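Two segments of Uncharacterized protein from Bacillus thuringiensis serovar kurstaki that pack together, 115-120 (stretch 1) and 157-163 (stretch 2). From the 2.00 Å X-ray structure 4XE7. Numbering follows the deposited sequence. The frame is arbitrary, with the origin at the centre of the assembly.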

# COMPACT_ATOMS: atom_id res chain seq x y z
N GLU A 115 -9.65 14.13 10.56
CA GLU A 115 -11.10 14.10 10.77
C GLU A 115 -11.65 12.68 10.90
O GLU A 115 -10.93 11.70 10.73
CB GLU A 115 -11.82 14.81 9.62
CG GLU A 115 -11.78 16.32 9.67
CD GLU A 115 -12.64 16.96 8.60
OE1 GLU A 115 -12.84 18.19 8.63
OE2 GLU A 115 -13.11 16.22 7.71
N ASP A 116 -12.95 12.61 11.20
CA ASP A 116 -13.67 11.35 11.32
C ASP A 116 -14.07 10.82 9.94
O ASP A 116 -14.83 11.47 9.23
CB ASP A 116 -14.91 11.54 12.19
CG ASP A 116 -15.59 10.24 12.53
OD1 ASP A 116 -14.90 9.20 12.55
OD2 ASP A 116 -16.81 10.25 12.79
N LYS A 117 -13.56 9.65 9.57
CA LYS A 117 -13.76 9.11 8.22
C LYS A 117 -15.23 8.89 7.86
O LYS A 117 -15.66 9.16 6.74
CB LYS A 117 -13.03 7.78 8.06
CG LYS A 117 -11.56 7.90 7.78
CD LYS A 117 -10.95 6.54 7.57
CE LYS A 117 -9.50 6.65 7.14
NZ LYS A 117 -8.71 7.45 8.11
N PHE A 118 -16.02 8.42 8.82
CA PHE A 118 -17.36 7.97 8.47
C PHE A 118 -18.50 8.81 9.07
O PHE A 118 -19.63 8.33 9.22
CB PHE A 118 -17.50 6.50 8.83
CG PHE A 118 -16.57 5.61 8.05
CD1 PHE A 118 -15.50 4.98 8.65
CD2 PHE A 118 -16.76 5.44 6.68
CE1 PHE A 118 -14.64 4.17 7.92
CE2 PHE A 118 -15.91 4.63 5.94
CZ PHE A 118 -14.85 4.00 6.56
N SER A 119 -18.20 10.08 9.37
CA SER A 119 -19.23 11.06 9.69
C SER A 119 -20.11 11.28 8.47
O SER A 119 -19.73 10.89 7.36
CB SER A 119 -18.61 12.38 10.14
OG SER A 119 -17.98 13.04 9.06
N GLN A 120 -21.26 11.92 8.64
CA GLN A 120 -22.17 12.11 7.52
C GLN A 120 -21.57 13.01 6.43
O GLN A 120 -21.86 12.84 5.25
CB GLN A 120 -23.50 12.68 8.00
CG GLN A 120 -24.32 11.67 8.80
CD GLN A 120 -25.69 11.42 8.21
OE1 GLN A 120 -25.95 10.35 7.65
NE2 GLN A 120 -26.58 12.39 8.35
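Stretch 2 (157-163) EDYKLRG

Stretch 2 packs on stretch 1 through a small contact, with 195 Å² buried between them when both sides are summed, and most of that area belongs to Arg-162, Asp-116 and Phe-118. Neither segment offers a long regular element. Stretch 1 is irregular except for a type I beta turn from Asp-116 to Ser-119. Stretch 2 enters as the continuation of a 3-10 segment that includes residues 157-159 and then runs on as a turn, held by backbone hydrogen bonds from Lys-160 N to Glu-157 O (3.1 Å) and from Arg-162 N to Asp-158 O (2.7 Å), with a weak one from Leu-161 N to the same Asp-158 O (3.2 Å). Gly-163 closes the segment at the N-cap position of the helix that follows; its phi/psi of 117/136 would jam a CB against the preceding carbonyl oxygen.

The two segments advance in the same general sense, since Asp-116 lies nearest Asp-158 (CA to CA 7.8 Å) and Phe-118 nearest Arg-162 (CA to CA 9.3 Å). At these separations the two backbones stay apart, and stretch 2 makes its direct contacts through side chains, which meet both side-chain and backbone atoms of stretch 1.

Arg-162 makes the main connection. Its CA-to-CB bond points toward stretch 1, and the side chain, with chi1 t followed by p at chi2 and chi3, brings the guanidinium over the beta turn. There Arg-162 NH2 forms a salt bridge with Asp-116 OD2 at 2.8 Å. The CA-to-CB bond of Asp-116 points sideways, but its t rotamer carries the carboxylate nearer to stretch 2. Phe-118 contributes its CB rather than its ring: CB lies over one face of the guanidinium, 3.5 Å from Arg-162 NH2, while the end of the side chain leads away. The carbonyl of the same residue is also close, with Phe-118 O 3.5 Å from Arg-162 NH1, and Ser-119 N approaches the guanidinium edge, 3.9 Å from NH2.

Both carboxylate oxygens of Asp-116 lie close to Arg-162 NH2, OD2 in the salt bridge and OD1 at 2.9 Å. Asp-116 OD1 also lies 3.7 Å from Asp-158 OD1, a close approach of like charges. Asp-158, whose CA-to-CB bond points toward stretch 1, is also linked to the turn through water 1, which donates to Asp-158 OD1 (2.4 Å) and accepts from Lys-117 N (3.1 Å). This bridge ties the 3-10 segment to the turn backbone, although no direct hydrogen bond crosses between the stretches. Leu-161 adds a looser contact, its CD2 4.3 Å from Asp-116 OD1.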

# COMPACT_ATOMS: atom_id res chain seq x y z
N GLU A 157 -8.58 5.49 18.25
CA GLU A 157 -9.28 6.73 18.56
C GLU A 157 -10.77 6.66 18.23
O GLU A 157 -11.60 7.22 18.95
CB GLU A 157 -8.65 7.93 17.82
CG GLU A 157 -8.16 7.65 16.39
CD GLU A 157 -6.81 6.96 16.34
OE1 GLU A 157 -6.65 5.90 16.99
OE2 GLU A 157 -5.90 7.48 15.65
N ASP A 158 -11.10 5.95 17.16
CA ASP A 158 -12.49 5.87 16.70
C ASP A 158 -13.33 4.98 17.59
O ASP A 158 -14.54 4.87 17.40
CB ASP A 158 -12.55 5.38 15.26
CG ASP A 158 -11.60 6.13 14.36
OD1 ASP A 158 -12.05 7.04 13.64
OD2 ASP A 158 -10.39 5.80 14.38
N TYR A 159 -12.69 4.33 18.56
CA TYR A 159 -13.41 3.51 19.52
C TYR A 159 -14.07 4.36 20.60
O TYR A 159 -14.96 3.90 21.31
CB TYR A 159 -12.46 2.49 20.13
CG TYR A 159 -12.14 1.36 19.18
CD1 TYR A 159 -12.84 0.16 19.25
CD2 TYR A 159 -11.17 1.51 18.20
CE1 TYR A 159 -12.56 -0.87 18.38
CE2 TYR A 159 -10.88 0.48 17.32
CZ TYR A 159 -11.59 -0.71 17.42
OH TYR A 159 -11.32 -1.74 16.55
N LYS A 160 -13.62 5.61 20.70
CA LYS A 160 -14.25 6.57 21.60
C LYS A 160 -15.46 7.21 20.90
O LYS A 160 -16.26 7.90 21.53
CB LYS A 160 -13.25 7.65 22.03
CG LYS A 160 -13.19 7.87 23.54
CD LYS A 160 -11.82 8.36 24.00
CE LYS A 160 -11.87 8.85 25.44
NZ LYS A 160 -12.71 7.98 26.31
N LEU A 161 -15.57 6.95 19.60
CA LEU A 161 -16.60 7.58 18.78
C LEU A 161 -17.64 6.59 18.28
O LEU A 161 -18.84 6.89 18.27
CB LEU A 161 -15.96 8.29 17.57
CG LEU A 161 -15.27 9.66 17.66
CD1 LEU A 161 -14.93 10.09 19.09
CD2 LEU A 161 -14.04 9.70 16.77
N ARG A 162 -17.19 5.41 17.87
CA ARG A 162 -18.03 4.54 17.06
C ARG A 162 -18.44 3.23 17.74
O ARG A 162 -19.51 3.13 18.33
CB ARG A 162 -17.32 4.21 15.75
CG ARG A 162 -18.23 3.69 14.66
CD ARG A 162 -18.92 4.83 13.96
NE ARG A 162 -17.94 5.73 13.35
CZ ARG A 162 -18.25 6.85 12.71
NH1 ARG A 162 -19.52 7.23 12.58
NH2 ARG A 162 -17.29 7.60 12.19
N GLY A 163 -17.57 2.23 17.63
CA GLY A 163 -17.92 0.86 17.93
C GLY A 163 -17.80 0.03 16.66
O GLY A 163 -18.21 0.47 15.59
O HOH W 1 -12.02 7.50 11.26